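Local coordinates for hydrolase, HD family (Bacillus thuringiensis serovar konkukian, PDB 3DJB), which probably acts as a metal-dependent hydrolase of the HD superfamily and binds a magnesium ion within its all-helical fold, at residues H29-I38 with I51-D59; R144-R154 with D167-E175. The protein carries 3 engineered substitutions. All coordinates share one frame; numbering follows the deposited sequence.

Contact 1 (29-38 with 51-59) lies in the core of the helical HD domain and supplies three of the four magnesium-site residues, His-29, His-58 and Asp-59; Asp-122 of helix 113-123 completes the set. Contact 2 (144-154 with 167-175) lies away from that site, where the loop after helix 129-142 packs on the chain leading into helix 171-176 and on the helix itself. The centres of the two contacts are about 31 Å apart and their nearest atoms about 14 Å apart, so they do not touch. They follow one another along the chain, contact 1 closing before contact 2 opens, and both reach the second subunit of the dimer.

Contact 1 of 2, residues H29-I38 with I51-D59; sequences HIRRVHKMAI and IEMAALLHD. Engineered in segment 29-38: Arg-31 (natural residue Glu), Met-36 (natural residue Leu).
The magnesium site of the HD domain is built at one end of this helix pair, where His-29 faces Asp-59 and His-58. Asp-59 OD2 lies at the edge of the His-29 ring, 3.4 Å from CD2, with the carboxylate turned 46° from the ring plane. With CG anti to the backbone N (chi1 152°), the His-29 side chain carries its imidazole towards the His-58/Asp-59 pair that follows helix 51-55, and its NE2 comes 4.2 Å from His-58 NE2. Asp-125 accepts a hydrogen bond from His-29 ND1, which helps fix the rotation of this metal ligand, while Asp-122 makes a weak hydrogen bond with His-58 NE2. Ile-30 extends CD1 alongside Asp-59, 3.3 Å from its OD2, giving the carboxylate an apolar neighbour. Away from the metal, Leu-56 CD1 sits over the centre of the His-34 ring in a CH-pi contact, 3.4 Å from the centroid. Ala-37 CB meets Ile-51 CG2 at 3.7 Å and Ala-55 CB at 4.2 Å, where the nearly antiparallel axes come within 9.1 Å. With Asp-122, His-29 and the His-Asp doublet after the next helix form the H...HD...D motif that gives the HD superfamily its name.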
loop_
_atom_site.group_PDB
_atom_site.type_symbol
_atom_site.label_atom_id
_atom_site.label_comp_id
_atom_site.label_asym_id
_atom_site.label_seq_id
_atom_site.Cartn_x
_atom_site.Cartn_y
_atom_site.Cartn_z
ATOM N N HIS A 29 14.124 -9.046 4.159
ATOM C CA HIS A 29 14.362 -8.680 2.770
ATOM C C HIS A 29 15.462 -9.555 2.197
ATOM O O HIS A 29 15.352 -10.066 1.091
ATOM C CB HIS A 29 14.792 -7.216 2.645
ATOM C CG HIS A 29 15.664 -6.940 1.448
ATOM N ND1 HIS A 29 15.257 -7.173 0.150
ATOM C CD2 HIS A 29 16.916 -6.427 1.358
ATOM C CE1 HIS A 29 16.216 -6.810 -0.688
ATOM N NE2 HIS A 29 17.233 -6.354 0.019
ATOM N N ILE A 30 16.544 -9.678 2.958
ATOM C CA ILE A 30 17.697 -10.480 2.567
ATOM C C ILE A 30 17.219 -11.890 2.230
ATOM O O ILE A 30 17.542 -12.437 1.167
ATOM C CB ILE A 30 18.746 -10.651 3.706
ATOM C CG1 ILE A 30 19.069 -9.316 4.374
ATOM C CG2 ILE A 30 20.006 -11.301 3.125
ATOM C CD1 ILE A 30 19.986 -8.431 3.600
ATOM N N ARG A 31 16.461 -12.485 3.153
ATOM C CA ARG A 31 15.968 -13.842 2.960
ATOM C C ARG A 31 15.090 -13.957 1.721
ATOM O O ARG A 31 15.353 -14.766 0.834
ATOM C CB ARG A 31 15.204 -14.334 4.199
ATOM C CG ARG A 31 14.771 -15.789 4.065
ATOM C CD ARG A 31 14.013 -16.300 5.281
ATOM N NE ARG A 31 12.797 -15.534 5.557
ATOM C CZ ARG A 31 11.887 -15.897 6.461
ATOM N NH1 ARG A 31 12.059 -17.014 7.165
ATOM N NH2 ARG A 31 10.812 -15.147 6.675
ATOM N N ARG A 32 14.050 -13.143 1.665
ATOM C CA ARG A 32 13.138 -13.145 0.533
ATOM C C ARG A 32 13.891 -13.195 -0.796
ATOM O O ARG A 32 13.447 -13.841 -1.739
ATOM C CB ARG A 32 12.278 -11.898 0.578
ATOM C CG ARG A 32 10.836 -12.163 0.394
ATOM C CD ARG A 32 10.109 -10.855 0.247
ATOM N NE ARG A 32 10.103 -10.078 1.477
ATOM C CZ ARG A 32 10.877 -9.026 1.724
ATOM N NH1 ARG A 32 10.773 -8.399 2.892
ATOM N NH2 ARG A 32 11.742 -8.598 0.814
ATOM N N VAL A 33 15.029 -12.509 -0.864
ATOM C CA VAL A 33 15.849 -12.491 -2.079
ATOM C C VAL A 33 16.591 -13.827 -2.187
ATOM O O VAL A 33 16.610 -14.453 -3.246
ATOM C CB VAL A 33 16.899 -11.333 -2.058
ATOM C CG1 VAL A 33 17.750 -11.367 -3.318
ATOM C CG2 VAL A 33 16.194 -9.995 -1.946
ATOM N N HIS A 34 17.196 -14.248 -1.073
ATOM C CA HIS A 34 17.942 -15.508 -0.992
ATOM C C HIS A 34 17.059 -16.706 -1.375
ATOM O O HIS A 34 17.368 -17.438 -2.322
ATOM C CB HIS A 34 18.508 -15.703 0.427
ATOM C CG HIS A 34 19.020 -17.088 0.686
ATOM N ND1 HIS A 34 19.783 -17.781 -0.227
ATOM C CD2 HIS A 34 18.876 -17.910 1.755
ATOM C CE1 HIS A 34 20.086 -18.969 0.264
ATOM N NE2 HIS A 34 19.548 -19.073 1.465
ATOM N N LYS A 35 15.962 -16.911 -0.649
ATOM C CA LYS A 35 15.083 -18.021 -0.974
ATOM C C LYS A 35 14.676 -17.926 -2.443
ATOM O O LYS A 35 14.459 -18.930 -3.115
ATOM C CB LYS A 35 13.847 -18.001 -0.076
ATOM C CG LYS A 35 14.163 -18.122 1.397
ATOM C CD LYS A 35 12.887 -18.108 2.222
ATOM C CE LYS A 35 12.137 -19.435 2.171
ATOM N NZ LYS A 35 12.559 -20.353 3.271
HETATM N N MSE A 36 14.600 -16.702 -2.936
HETATM C CA MSE A 36 14.217 -16.443 -4.315
HETATM C C MSE A 36 15.343 -16.783 -5.305
HETATM O O MSE A 36 15.085 -17.230 -6.430
HETATM C CB MSE A 36 13.804 -14.973 -4.443
HETATM C CG MSE A 36 13.037 -14.617 -5.703
HETATM SE SE MSE A 36 11.643 -13.299 -5.373
HETATM C CE MSE A 36 12.486 -12.218 -3.975
ATOM N N ALA A 37 16.587 -16.566 -4.881
ATOM C CA ALA A 37 17.750 -16.858 -5.714
ATOM C C ALA A 37 17.870 -18.363 -5.840
ATOM O O ALA A 37 18.384 -18.873 -6.839
ATOM C CB ALA A 37 19.005 -16.286 -5.089
ATOM N N ILE A 38 17.407 -19.072 -4.813
ATOM C CA ILE A 38 17.429 -20.521 -4.859
ATOM C C ILE A 38 16.463 -20.931 -5.962
ATOM O O ILE A 38 16.873 -21.313 -7.051
ATOM C CB ILE A 38 16.924 -21.170 -3.565
ATOM C CG1 ILE A 38 17.866 -20.855 -2.409
ATOM C CG2 ILE A 38 16.792 -22.675 -3.778
ATOM C CD1 ILE A 38 19.236 -21.416 -2.575
ATOM N N ILE A 51 25.748 -18.597 -5.606
ATOM C CA ILE A 51 24.532 -17.794 -5.673
ATOM C C ILE A 51 24.034 -17.444 -4.266
ATOM O O ILE A 51 23.810 -16.265 -3.964
ATOM C CB ILE A 51 23.422 -18.524 -6.452
ATOM C CG1 ILE A 51 23.831 -18.660 -7.912
ATOM C CG2 ILE A 51 22.127 -17.746 -6.369
ATOM C CD1 ILE A 51 22.863 -19.463 -8.758
ATOM N N GLU A 52 23.885 -18.454 -3.406
ATOM C CA GLU A 52 23.416 -18.231 -2.042
ATOM C C GLU A 52 24.339 -17.336 -1.235
ATOM O O GLU A 52 23.912 -16.321 -0.688
ATOM C CB GLU A 52 23.259 -19.551 -1.305
ATOM C CG GLU A 52 22.211 -20.434 -1.866
ATOM C CD GLU A 52 21.907 -21.587 -0.947
ATOM O OE1 GLU A 52 21.459 -21.340 0.192
ATOM O OE2 GLU A 52 22.118 -22.749 -1.356
HETATM N N MSE A 53 25.604 -17.720 -1.142
HETATM C CA MSE A 53 26.554 -16.916 -0.387
HETATM C C MSE A 53 26.543 -15.472 -0.872
HETATM O O MSE A 53 26.709 -14.536 -0.078
HETATM C CB MSE A 53 27.968 -17.474 -0.520
HETATM C CG MSE A 53 28.194 -18.726 0.277
HETATM SE SE MSE A 53 27.816 -18.427 2.147
HETATM C CE MSE A 53 29.464 -17.547 2.652
ATOM N N ALA A 54 26.344 -15.286 -2.173
ATOM C CA ALA A 54 26.339 -13.941 -2.718
ATOM C C ALA A 54 25.088 -13.185 -2.303
ATOM O O ALA A 54 25.182 -12.141 -1.648
ATOM C CB ALA A 54 26.463 -13.980 -4.228
ATOM N N ALA A 55 23.920 -13.712 -2.657
ATOM C CA ALA A 55 22.656 -13.061 -2.324
ATOM C C ALA A 55 22.570 -12.714 -0.847
ATOM O O ALA A 55 21.965 -11.721 -0.477
ATOM C CB ALA A 55 21.512 -13.968 -2.697
ATOM N N LEU A 56 23.194 -13.542 -0.018
ATOM C CA LEU A 56 23.190 -13.376 1.425
ATOM C C LEU A 56 24.130 -12.310 1.967
ATOM O O LEU A 56 24.020 -11.944 3.134
ATOM C CB LEU A 56 23.546 -14.702 2.087
ATOM C CG LEU A 56 22.461 -15.554 2.753
ATOM C CD1 LEU A 56 22.386 -16.935 2.102
ATOM C CD2 LEU A 56 22.795 -15.690 4.238
ATOM N N LEU A 57 25.050 -11.804 1.147
ATOM C CA LEU A 57 25.996 -10.803 1.638
ATOM C C LEU A 57 26.101 -9.515 0.808
ATOM O O LEU A 57 26.928 -8.643 1.124
ATOM C CB LEU A 57 27.386 -11.452 1.800
ATOM C CG LEU A 57 27.572 -12.578 2.843
ATOM C CD1 LEU A 57 28.911 -13.269 2.642
ATOM C CD2 LEU A 57 27.485 -12.011 4.249
ATOM N N HIS A 58 25.268 -9.388 -0.233
ATOM C CA HIS A 58 25.269 -8.195 -1.101
ATOM C C HIS A 58 24.914 -6.947 -0.309
ATOM O O HIS A 58 25.364 -5.839 -0.605
ATOM C CB HIS A 58 24.281 -8.365 -2.291
ATOM C CG HIS A 58 22.820 -8.349 -1.917
ATOM N ND1 HIS A 58 22.270 -9.191 -0.968
ATOM C CD2 HIS A 58 21.780 -7.635 -2.420
ATOM C CE1 HIS A 58 20.963 -8.996 -0.905
ATOM N NE2 HIS A 58 20.640 -8.059 -1.776
ATOM N N ASP A 59 24.112 -7.161 0.721
ATOM C CA ASP A 59 23.658 -6.095 1.572
ATOM C C ASP A 59 24.647 -5.695 2.653
ATOM O O ASP A 59 24.634 -4.557 3.111
ATOM C CB ASP A 59 22.325 -6.491 2.198
ATOM C CG ASP A 59 21.139 -6.003 1.393
ATOM O OD1 ASP A 59 21.177 -6.072 0.150
ATOM O OD2 ASP A 59 20.158 -5.551 2.010
#

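Contact 2 of 2, residues R144-R154 with D167-E175; sequences RLMYDPTIPPR and DPSLNHFYE
Leu-145 and Met-146 offer successive backbone carbonyls to successive amides of Ser-169 and Leu-170, pinning the irregular segment 144-154 to the chain just ahead of helix 171-176. Leu-145 O is gripped twice by one residue: Ser-169 N donates to it at 3.2 Å in a nearly straight bond (169°), and Ser-169 OG reaches the same oxygen, also at 3.2 Å, from the opposite face of the carbonyl plane. The hydroxyl lies beside its own backbone N (chi1 -56°), which lets both donors converge. Leu-170 N donates to Met-146 O at 2.6 Å. Much of the remaining packing is apolar. Leu-170 CD2 approaches Tyr-147 CD2 obliquely at 3.8 Å, and the tyrosine ring also meets Trp-211 edge to face. Ile-151 lays its CG2 branch on Pro-168 CD, 3.8 Å away. Pro-153 runs alongside Tyr-174, its CB 3.6 Å from Tyr-174 CD2. Asp-148 OD1 accepts from Thr-150 N in an Asx turn, within the type I turn of 148-151. At the margin, Asp-167 OD1 lies over one face of the Arg-144 guanidinium, 4.4 Å from NE, where no N-H points at it. Leu-145, Met-146 and Pro-149 also pack on the second subunit. Main-chain bonds and small apolar patches therefore hold the loop, while the charged pair at its margin probably adds only diffuse attraction.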
loop_
_atom_site.group_PDB
_atom_site.type_symbol
_atom_site.label_atom_id
_atom_site.label_comp_id
_atom_site.label_asym_id
_atom_site.label_seq_id
_atom_site.Cartn_x
_atom_site.Cartn_y
_atom_site.Cartn_z
ATOM N N ARG A 144 3.662 12.329 1.865
ATOM C CA ARG A 144 3.127 12.609 0.545
ATOM C C ARG A 144 1.771 11.958 0.380
ATOM O O ARG A 144 1.395 11.064 1.140
ATOM C CB ARG A 144 4.071 12.063 -0.527
ATOM C CG ARG A 144 5.519 12.506 -0.368
ATOM C CD ARG A 144 6.374 12.124 -1.574
ATOM N NE ARG A 144 7.791 11.998 -1.230
ATOM C CZ ARG A 144 8.656 11.249 -1.913
ATOM N NH1 ARG A 144 9.925 11.182 -1.530
ATOM N NH2 ARG A 144 8.248 10.558 -2.976
ATOM N N LEU A 145 1.036 12.404 -0.625
ATOM C CA LEU A 145 -0.272 11.829 -0.890
ATOM C C LEU A 145 -0.057 10.482 -1.574
ATOM O O LEU A 145 1.080 10.046 -1.777
ATOM C CB LEU A 145 -1.070 12.747 -1.808
ATOM C CG LEU A 145 -0.604 14.204 -1.799
ATOM C CD1 LEU A 145 -1.317 14.930 -2.918
ATOM C CD2 LEU A 145 -0.857 14.853 -0.449
HETATM N N MSE A 146 -1.153 9.823 -1.924
HETATM C CA MSE A 146 -1.067 8.531 -2.586
HETATM C C MSE A 146 -1.223 8.731 -4.085
HETATM O O MSE A 146 -0.507 8.129 -4.886
HETATM C CB MSE A 146 -2.167 7.616 -2.086
HETATM C CG MSE A 146 -2.617 7.941 -0.704
HETATM SE SE MSE A 146 -3.728 6.538 -0.011
HETATM C CE MSE A 146 -4.973 6.292 -1.467
ATOM N N TYR A 147 -2.183 9.583 -4.443
ATOM C CA TYR A 147 -2.473 9.928 -5.828
ATOM C C TYR A 147 -2.922 11.374 -5.903
ATOM O O TYR A 147 -3.449 11.923 -4.933
ATOM C CB TYR A 147 -3.593 9.069 -6.388
ATOM C CG TYR A 147 -3.964 9.447 -7.808
ATOM C CD1 TYR A 147 -5.288 9.436 -8.225
ATOM C CD2 TYR A 147 -2.980 9.758 -8.755
ATOM C CE1 TYR A 147 -5.630 9.713 -9.540
ATOM C CE2 TYR A 147 -3.315 10.039 -10.077
ATOM C CZ TYR A 147 -4.642 10.009 -10.459
ATOM O OH TYR A 147 -4.993 10.249 -11.763
ATOM N N ASP A 148 -2.721 11.976 -7.071
ATOM C CA ASP A 148 -3.106 13.359 -7.308
ATOM C C ASP A 148 -3.211 13.596 -8.815
ATOM O O ASP A 148 -2.211 13.526 -9.519
ATOM C CB ASP A 148 -2.060 14.302 -6.724
ATOM C CG ASP A 148 -2.564 15.721 -6.599
ATOM O OD1 ASP A 148 -3.194 16.223 -7.551
ATOM O OD2 ASP A 148 -2.319 16.345 -5.548
ATOM N N PRO A 149 -4.421 13.882 -9.327
ATOM C CA PRO A 149 -4.650 14.129 -10.756
ATOM C C PRO A 149 -4.005 15.419 -11.280
ATOM O O PRO A 149 -4.018 15.684 -12.476
ATOM C CB PRO A 149 -6.167 14.158 -10.850
ATOM C CG PRO A 149 -6.557 14.759 -9.534
ATOM C CD PRO A 149 -5.680 13.997 -8.570
ATOM N N THR A 150 -3.451 16.218 -10.375
ATOM C CA THR A 150 -2.788 17.473 -10.734
ATOM C C THR A 150 -1.302 17.204 -11.036
ATOM O O THR A 150 -0.601 18.047 -11.613
ATOM C CB THR A 150 -2.890 18.498 -9.577
ATOM O OG1 THR A 150 -4.270 18.774 -9.318
ATOM C CG2 THR A 150 -2.162 19.795 -9.924
ATOM N N ILE A 151 -0.833 16.024 -10.627
ATOM C CA ILE A 151 0.551 15.605 -10.828
ATOM C C ILE A 151 0.600 14.259 -11.561
ATOM O O ILE A 151 0.719 13.206 -10.941
ATOM C CB ILE A 151 1.299 15.475 -9.477
ATOM C CG1 ILE A 151 1.160 16.757 -8.675
ATOM C CG2 ILE A 151 2.784 15.274 -9.720
ATOM C CD1 ILE A 151 1.749 17.964 -9.382
ATOM N N PRO A 152 0.521 14.285 -12.901
ATOM C CA PRO A 152 0.552 13.062 -13.708
ATOM C C PRO A 152 1.915 12.382 -13.669
ATOM O O PRO A 152 2.901 12.970 -13.226
ATOM C CB PRO A 152 0.201 13.571 -15.101
ATOM C CG PRO A 152 0.894 14.906 -15.127
ATOM C CD PRO A 152 0.532 15.482 -13.766
ATOM N N PRO A 153 1.987 11.126 -14.136
ATOM C CA PRO A 153 3.251 10.376 -14.146
ATOM C C PRO A 153 4.353 10.973 -15.054
ATOM O O PRO A 153 4.075 11.782 -15.942
ATOM C CB PRO A 153 2.813 8.970 -14.587
ATOM C CG PRO A 153 1.623 9.243 -15.462
ATOM C CD PRO A 153 0.883 10.310 -14.675
ATOM N N ARG A 154 5.599 10.566 -14.812
ATOM C CA ARG A 154 6.749 11.036 -15.585
ATOM C C ARG A 154 7.634 9.856 -16.015
ATOM O O ARG A 154 7.925 9.667 -17.199
ATOM C CB ARG A 154 7.560 12.039 -14.744
ATOM C CG ARG A 154 8.828 12.573 -15.401
ATOM C CD ARG A 154 10.007 11.622 -15.206
ATOM N NE ARG A 154 11.203 12.043 -15.940
ATOM C CZ ARG A 154 11.392 11.853 -17.242
ATOM N NH1 ARG A 154 12.510 12.278 -17.817
ATOM N NH2 ARG A 154 10.470 11.226 -17.964
ATOM N N ASP A 167 4.556 15.067 -6.173
ATOM C CA ASP A 167 5.213 13.775 -6.285
ATOM C C ASP A 167 4.530 12.776 -5.345
ATOM O O ASP A 167 4.997 12.534 -4.227
ATOM C CB ASP A 167 6.716 13.916 -5.964
ATOM C CG ASP A 167 6.981 14.773 -4.724
ATOM O OD1 ASP A 167 8.170 15.040 -4.434
ATOM O OD2 ASP A 167 6.009 15.176 -4.029
ATOM N N PRO A 168 3.397 12.196 -5.794
ATOM C CA PRO A 168 2.607 11.222 -5.040
ATOM C C PRO A 168 3.154 9.798 -5.158
ATOM O O PRO A 168 3.897 9.481 -6.086
ATOM C CB PRO A 168 1.234 11.372 -5.666
ATOM C CG PRO A 168 1.589 11.520 -7.102
ATOM C CD PRO A 168 2.717 12.534 -7.060
ATOM N N SER A 169 2.753 8.945 -4.223
ATOM C CA SER A 169 3.206 7.561 -4.194
ATOM C C SER A 169 2.797 6.729 -5.387
ATOM O O SER A 169 3.555 5.882 -5.830
ATOM C CB SER A 169 2.701 6.862 -2.934
ATOM O OG SER A 169 3.091 7.560 -1.764
ATOM N N LEU A 170 1.600 6.951 -5.907
ATOM C CA LEU A 170 1.141 6.158 -7.038
ATOM C C LEU A 170 1.983 6.376 -8.274
ATOM O O LEU A 170 2.184 5.454 -9.066
ATOM C CB LEU A 170 -0.311 6.467 -7.384
ATOM C CG LEU A 170 -0.891 5.501 -8.410
ATOM C CD1 LEU A 170 -1.627 4.419 -7.688
ATOM C CD2 LEU A 170 -1.829 6.228 -9.334
ATOM N N ASN A 171 2.478 7.593 -8.451
ATOM C CA ASN A 171 3.290 7.890 -9.624
ATOM C C ASN A 171 4.584 7.082 -9.637
ATOM O O ASN A 171 5.007 6.594 -10.688
ATOM C CB ASN A 171 3.580 9.394 -9.694
ATOM C CG ASN A 171 2.366 10.202 -10.152
ATOM O OD1 ASN A 171 2.261 11.396 -9.874
ATOM N ND2 ASN A 171 1.452 9.550 -10.873
ATOM N N HIS A 172 5.201 6.927 -8.470
ATOM C CA HIS A 172 6.446 6.168 -8.355
ATOM C C HIS A 172 6.360 4.851 -9.139
ATOM O O HIS A 172 7.368 4.350 -9.639
ATOM C CB HIS A 172 6.757 5.890 -6.871
ATOM C CG HIS A 172 8.025 5.119 -6.634
ATOM N ND1 HIS A 172 8.231 3.844 -7.122
ATOM C CD2 HIS A 172 9.140 5.430 -5.929
ATOM C CE1 HIS A 172 9.412 3.405 -6.727
ATOM N NE2 HIS A 172 9.984 4.348 -6.000
ATOM N N PHE A 173 5.161 4.293 -9.265
ATOM C CA PHE A 173 5.029 3.043 -9.987
ATOM C C PHE A 173 5.510 3.187 -11.421
ATOM O O PHE A 173 6.481 2.537 -11.827
ATOM C CB PHE A 173 3.585 2.551 -9.929
ATOM C CG PHE A 173 3.154 2.131 -8.549
ATOM C CD1 PHE A 173 2.155 2.819 -7.879
ATOM C CD2 PHE A 173 3.803 1.086 -7.890
ATOM C CE1 PHE A 173 1.810 2.472 -6.588
ATOM C CE2 PHE A 173 3.459 0.736 -6.595
ATOM C CZ PHE A 173 2.467 1.434 -5.943
ATOM N N TYR A 174 4.842 4.044 -12.188
ATOM C CA TYR A 174 5.224 4.277 -13.579
ATOM C C TYR A 174 6.641 4.818 -13.622
ATOM O O TYR A 174 7.432 4.445 -14.492
ATOM C CB TYR A 174 4.295 5.297 -14.224
ATOM C CG TYR A 174 2.860 4.871 -14.234
ATOM C CD1 TYR A 174 2.476 3.668 -14.828
ATOM C CD2 TYR A 174 1.876 5.664 -13.641
ATOM C CE1 TYR A 174 1.146 3.269 -14.828
ATOM C CE2 TYR A 174 0.545 5.275 -13.636
ATOM C CZ TYR A 174 0.189 4.078 -14.228
ATOM O OH TYR A 174 -1.130 3.702 -14.210
ATOM N N GLU A 175 6.947 5.694 -12.665
ATOM C CA GLU A 175 8.255 6.324 -12.559
ATOM C C GLU A 175 9.420 5.358 -12.713
ATOM O O GLU A 175 10.143 5.396 -13.708
ATOM C CB GLU A 175 8.383 7.049 -11.216
ATOM C CG GLU A 175 8.815 8.501 -11.338
ATOM C CD GLU A 175 7.738 9.367 -11.970
ATOM O OE1 GLU A 175 6.812 9.808 -11.246
ATOM O OE2 GLU A 175 7.811 9.597 -13.198
#